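Local coordinates for computational Design of Enzyme (Synthetic construct, PDB 3TP4), which is a computational enzyme design on a TIM-barrel scaffold, probably intended to carry an activated serine in a catalytic triad, at residues T17-L21 and S211-Y215; D237-L243 and K274-A279. All blocks are in the same frame, centred on the assembly; numbering follows the deposited sequence.

Interaction 1: T17-L21 and S211-Y215; sequences TRSLL and SNFLY
Apolar packing of a helix against the start of a strand defines this buried contact, made where helix 15-27 meets the N-terminal end of strand 213-217. The short axes of 17-21 and 213-215 approach to 8.8 Å, with 36° between their N-to-C directions, and the nearest CA atoms are those of Thr17 and Asn212, 5.6 Å apart. Residues 17-21 are regular helix, with Leu21 N hydrogen-bonded to Thr17 O at 3.1 Å; Ser211 and Asn212 are a loop that becomes extended at Phe213. Strand 213-217 belongs to the parallel beta/alpha (TIM) barrel: Leu214 faces the interior, Phe213 the surrounding helices 141-157 and 190-207, and helix 15-27 covers the N-terminal end of the barrel. Leu214 (chi1 m, chi2 t) inserts between Thr17, Leu20 and Leu21: its CD2 lies 3.6 Å from Thr17 CG2, and its CD1 rests 3.8 Å from both Leu20 CG and Leu21 CB. Thr17, chi1 m, rests CG2 3.8 Å from Phe213 O and OG1 3.3 Å from Asn212 CA, while its hydroxyl hydrogen-bonds to Thr14. Asn212 ND2 turns away to the carbonyls of Ile166 and Ala155.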
loop_
_atom_site.group_PDB
_atom_site.type_symbol
_atom_site.label_atom_id
_atom_site.label_comp_id
_atom_site.label_asym_id
_atom_site.label_seq_id
_atom_site.Cartn_x
_atom_site.Cartn_y
_atom_site.Cartn_z
ATOM N N THR A 17 14.492 6.093 -6.084
ATOM C CA THR A 17 13.074 5.757 -5.974
ATOM C C THR A 17 12.431 5.590 -7.346
ATOM O O THR A 17 11.711 4.617 -7.584
ATOM C CB THR A 17 12.328 6.831 -5.169
ATOM O OG1 THR A 17 12.921 6.921 -3.871
ATOM C CG2 THR A 17 10.843 6.473 -5.025
ATOM N N ARG A 18 12.690 6.540 -8.245
ATOM C CA ARG A 18 12.258 6.402 -9.632
ATOM C C ARG A 18 12.872 5.161 -10.260
ATOM O O ARG A 18 12.207 4.445 -11.005
ATOM C CB ARG A 18 12.596 7.652 -10.465
ATOM C CG ARG A 18 12.134 8.976 -9.814
ATOM C CD ARG A 18 12.223 10.182 -10.754
ATOM N NE ARG A 18 13.534 10.340 -11.378
ATOM C CZ ARG A 18 14.552 11.012 -10.849
ATOM N NH1 ARG A 18 14.434 11.600 -9.668
ATOM N NH2 ARG A 18 15.699 11.093 -11.507
ATOM N N SER A 19 14.152 4.921 -9.976
ATOM C CA SER A 19 14.819 3.714 -10.459
ATOM C C SER A 19 14.070 2.455 -10.011
ATOM O O SER A 19 13.820 1.539 -10.806
ATOM C CB SER A 19 16.262 3.661 -9.936
ATOM O OG SER A 19 16.901 2.470 -10.350
ATOM N N LEU A 20 13.721 2.406 -8.731
ATOM C CA LEU A 20 13.052 1.224 -8.187
ATOM C C LEU A 20 11.747 0.954 -8.922
ATOM O O LEU A 20 11.450 -0.187 -9.271
ATOM C CB LEU A 20 12.781 1.383 -6.685
ATOM C CG LEU A 20 12.014 0.223 -6.034
ATOM C CD1 LEU A 20 12.712 -1.128 -6.261
ATOM C CD2 LEU A 20 11.801 0.464 -4.539
ATOM N N LEU A 21 10.957 1.999 -9.159
ATOM C CA LEU A 21 9.679 1.798 -9.848
ATOM C C LEU A 21 9.899 1.245 -11.257
ATOM O O LEU A 21 9.158 0.378 -11.717
ATOM C CB LEU A 21 8.865 3.088 -9.887
ATOM C CG LEU A 21 7.420 2.938 -10.356
ATOM C CD1 LEU A 21 6.672 1.936 -9.500
ATOM C CD2 LEU A 21 6.700 4.309 -10.360
ATOM N N SER A 211 10.089 11.930 -0.179
ATOM C CA SER A 211 10.525 11.774 -1.556
ATOM C C SER A 211 11.034 10.370 -1.877
ATOM O O SER A 211 11.487 10.117 -2.992
ATOM C CB SER A 211 11.609 12.809 -1.895
ATOM O OG SER A 211 12.776 12.576 -1.126
ATOM N N ASN A 212 10.963 9.460 -0.911
ATOM C CA ASN A 212 11.467 8.097 -1.129
ATOM C C ASN A 212 10.386 7.018 -0.995
ATOM O O ASN A 212 10.688 5.867 -0.676
ATOM C CB ASN A 212 12.688 7.787 -0.228
ATOM C CG ASN A 212 12.377 7.932 1.257
ATOM O OD1 ASN A 212 11.669 8.850 1.662
ATOM N ND2 ASN A 212 12.901 7.019 2.073
ATOM N N PHE A 213 9.131 7.398 -1.248
ATOM C CA PHE A 213 8.023 6.447 -1.265
ATOM C C PHE A 213 7.503 6.139 -2.680
ATOM O O PHE A 213 7.360 7.032 -3.534
ATOM C CB PHE A 213 6.833 6.950 -0.438
ATOM C CG PHE A 213 6.947 6.709 1.041
ATOM C CD1 PHE A 213 8.076 6.141 1.584
ATOM C CD2 PHE A 213 5.901 7.050 1.886
ATOM C CE1 PHE A 213 8.169 5.922 2.943
ATOM C CE2 PHE A 213 5.988 6.838 3.241
ATOM C CZ PHE A 213 7.127 6.270 3.774
ATOM N N LEU A 214 7.215 4.861 -2.899
ATOM C CA LEU A 214 6.327 4.415 -3.962
ATOM C C LEU A 214 5.050 3.985 -3.242
ATOM O O LEU A 214 5.111 3.474 -2.128
ATOM C CB LEU A 214 6.934 3.234 -4.723
ATOM C CG LEU A 214 8.242 3.539 -5.458
ATOM C CD1 LEU A 214 8.808 2.298 -6.166
ATOM C CD2 LEU A 214 8.045 4.698 -6.463
ATOM N N TYR A 215 3.898 4.212 -3.858
ATOM C CA TYR A 215 2.631 4.018 -3.163
ATOM C C TYR A 215 1.897 2.782 -3.647
ATOM O O TYR A 215 1.575 2.665 -4.821
ATOM C CB TYR A 215 1.759 5.276 -3.273
ATOM C CG TYR A 215 2.329 6.419 -2.467
ATOM C CD1 TYR A 215 3.204 7.340 -3.048
ATOM C CD2 TYR A 215 2.029 6.554 -1.122
ATOM C CE1 TYR A 215 3.740 8.379 -2.314
ATOM C CE2 TYR A 215 2.565 7.587 -0.373
ATOM C CZ TYR A 215 3.415 8.494 -0.975
ATOM O OH TYR A 215 3.942 9.512 -0.224
#

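Interaction 2: D237-L243 and K274-A279; sequences DAFVDVL and KGKVSA
Parallel pairing of two neighbouring barrel strands, 242-249 and 277-278, is extended here by lysine hydrogen bonds to the loop before the first of them. Val242 pairs with Val277 (CA-CA 4.8 Å) and Leu243 with Ser278 (CA-CA 4.6 Å). Three backbone hydrogen bonds set the register: Val277 N to Asp241 O at 3.3 Å, Leu243 N to Val277 O at 2.8 Å, and Ala279 N to Leu243 O at 2.9 Å. CA-H...O contacts join Val242 CA to Val277 O (3.3 Å) and Ser278 CA to Leu243 O (3.2 Å). Helix 254-274 ends in a Schellman motif at Gly275 (phi 70°), after which the chain extends. Lys276 (m, t, t, m) is buried, and its NZ donates to Asp237 O and Val240 O, both at 2.9 Å, satisfying two loop carbonyls. A water hydrogen-bonds to Asp241 OD1 at 2.6 Å and weakly to Lys276 NZ at 3.3 Å; OD1 also accepts a hydrogen bond from Val9 N, and OD2 one from Tyr215 N. Lys274 NZ forms a salt bridge with Asp237 OD1 at 2.8 Å, an oxygen shared with Tyr234 OH. Ser278 OG hydrogen-bonds to Asn316 OD1. Val242 and Val277 face the barrel interior, where Val277 meets helix 15-27; Leu243 and Ser278 face helix 254-274, the crossover of this beta-alpha-beta unit.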
loop_
_atom_site.group_PDB
_atom_site.type_symbol
_atom_site.label_atom_id
_atom_site.label_comp_id
_atom_site.label_asym_id
_atom_site.label_seq_id
_atom_site.Cartn_x
_atom_site.Cartn_y
_atom_site.Cartn_z
ATOM N N ASP A 237 -5.344 6.966 -10.541
ATOM C CA ASP A 237 -4.038 6.901 -11.196
ATOM C C ASP A 237 -3.009 7.876 -10.630
ATOM O O ASP A 237 -1.813 7.581 -10.615
ATOM C CB ASP A 237 -4.169 7.152 -12.697
ATOM C CG ASP A 237 -5.055 6.134 -13.391
ATOM O OD1 ASP A 237 -5.369 5.084 -12.794
ATOM O OD2 ASP A 237 -5.426 6.388 -14.552
ATOM N N ALA A 238 -3.456 9.041 -10.173
ATOM C CA ALA A 238 -2.522 10.036 -9.647
ATOM C C ALA A 238 -2.020 9.671 -8.257
ATOM O O ALA A 238 -1.204 10.388 -7.681
ATOM C CB ALA A 238 -3.179 11.419 -9.613
ATOM N N PHE A 239 -2.508 8.561 -7.714
ATOM C CA PHE A 239 -2.262 8.247 -6.303
ATOM C C PHE A 239 -1.617 6.891 -6.022
ATOM O O PHE A 239 -1.132 6.661 -4.915
ATOM C CB PHE A 239 -3.570 8.370 -5.512
ATOM C CG PHE A 239 -4.133 9.758 -5.522
ATOM C CD1 PHE A 239 -3.647 10.712 -4.649
ATOM C CD2 PHE A 239 -5.117 10.117 -6.430
ATOM C CE1 PHE A 239 -4.137 12.013 -4.664
ATOM C CE2 PHE A 239 -5.624 11.413 -6.451
ATOM C CZ PHE A 239 -5.130 12.362 -5.555
ATOM N N VAL A 240 -1.614 6.007 -7.013
ATOM C CA VAL A 240 -1.119 4.640 -6.836
ATOM C C VAL A 240 0.001 4.313 -7.834
ATOM O O VAL A 240 -0.160 4.545 -9.034
ATOM C CB VAL A 240 -2.258 3.620 -7.053
ATOM C CG1 VAL A 240 -1.726 2.186 -6.945
ATOM C CG2 VAL A 240 -3.395 3.857 -6.046
ATOM N N ASP A 241 1.124 3.787 -7.339
ATOM C CA ASP A 241 2.207 3.302 -8.209
ATOM C C ASP A 241 2.134 1.786 -8.451
ATOM O O ASP A 241 2.453 1.304 -9.543
ATOM C CB ASP A 241 3.580 3.598 -7.594
ATOM C CG ASP A 241 3.893 5.087 -7.506
ATOM O OD1 ASP A 241 3.815 5.790 -8.547
ATOM O OD2 ASP A 241 4.229 5.542 -6.386
ATOM N N VAL A 242 1.733 1.045 -7.421
ATOM C CA VAL A 242 1.754 -0.431 -7.437
ATOM C C VAL A 242 0.377 -0.991 -7.086
ATOM O O VAL A 242 -0.174 -0.677 -6.028
ATOM C CB VAL A 242 2.767 -1.003 -6.401
ATOM C CG1 VAL A 242 2.672 -2.538 -6.317
ATOM C CG2 VAL A 242 4.204 -0.573 -6.728
ATOM N N LEU A 243 -0.160 -1.834 -7.967
ATOM C CA LEU A 243 -1.470 -2.435 -7.775
ATOM C C LEU A 243 -1.294 -3.836 -7.228
ATOM O O LEU A 243 -0.542 -4.639 -7.801
ATOM C CB LEU A 243 -2.216 -2.513 -9.107
ATOM C CG LEU A 243 -2.350 -1.198 -9.873
ATOM C CD1 LEU A 243 -2.844 -1.460 -11.282
ATOM C CD2 LEU A 243 -3.294 -0.280 -9.150
ATOM N N LYS A 274 -2.401 1.049 -17.454
ATOM C CA LYS A 274 -2.154 2.331 -16.794
ATOM C C LYS A 274 -0.682 2.725 -16.818
ATOM O O LYS A 274 -0.326 3.816 -16.390
ATOM C CB LYS A 274 -2.682 2.316 -15.352
ATOM C CG LYS A 274 -4.221 2.172 -15.263
ATOM C CD LYS A 274 -4.688 2.006 -13.821
ATOM C CE LYS A 274 -6.217 1.942 -13.725
ATOM N NZ LYS A 274 -6.852 3.194 -14.219
ATOM N N GLY A 275 0.167 1.835 -17.322
ATOM C CA GLY A 275 1.603 2.059 -17.297
ATOM C C GLY A 275 2.133 1.975 -15.876
ATOM O O GLY A 275 3.078 2.668 -15.513
ATOM N N LYS A 276 1.501 1.135 -15.063
ATOM C CA LYS A 276 1.884 0.980 -13.665
ATOM C C LYS A 276 2.486 -0.398 -13.411
ATOM O O LYS A 276 2.642 -1.202 -14.330
ATOM C CB LYS A 276 0.666 1.203 -12.754
ATOM C CG LYS A 276 0.124 2.654 -12.806
ATOM C CD LYS A 276 -1.035 2.858 -11.831
ATOM C CE LYS A 276 -1.608 4.287 -11.940
ATOM N NZ LYS A 276 -0.532 5.298 -11.761
ATOM N N VAL A 277 2.824 -0.656 -12.154
ATOM C CA VAL A 277 3.352 -1.948 -11.729
ATOM C C VAL A 277 2.274 -2.726 -10.985
ATOM O O VAL A 277 1.533 -2.151 -10.195
ATOM C CB VAL A 277 4.548 -1.752 -10.772
ATOM C CG1 VAL A 277 4.890 -3.068 -10.039
ATOM C CG2 VAL A 277 5.753 -1.199 -11.528
ATOM N N SER A 278 2.170 -4.025 -11.250
ATOM C CA SER A 278 1.311 -4.875 -10.434
ATOM C C SER A 278 2.174 -5.861 -9.664
ATOM O O SER A 278 3.263 -6.235 -10.118
ATOM C CB SER A 278 0.307 -5.633 -11.300
ATOM O OG SER A 278 0.982 -6.449 -12.252
ATOM N N ALA A 279 1.689 -6.293 -8.501
ATOM C CA ALA A 279 2.435 -7.244 -7.677
ATOM C C ALA A 279 1.458 -8.111 -6.898
ATOM O O ALA A 279 0.356 -7.670 -6.577
ATOM C CB ALA A 279 3.362 -6.510 -6.720
HETATM O O HOH W 1 2.573 5.642 -10.853
#

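In the fold
Interactions 1 and 2 follow one another along the chain, lie about 12 Å apart between centres, and touch through adjacent strands of the barrel, 213-217 and 242-249. Tyr215 O probably accepts hydrogen bonds from Asp241 N at 2.8 Å and Val242 N at 3.1 Å, while Leu214 CA packs 3.4 Å from Asp241 OD2. Helix 15-27 serves both: Leu21 lies against Leu214 in interaction 1 and against Asp241 and Val277 of interaction 2. The two therefore share the N-terminal end of the barrel. A possible catalytic triad, Ser70, His37 and Glu320, sits at or near the C-terminal ends of strands 66-70, 32-37 and 318-321, the other end of the barrel.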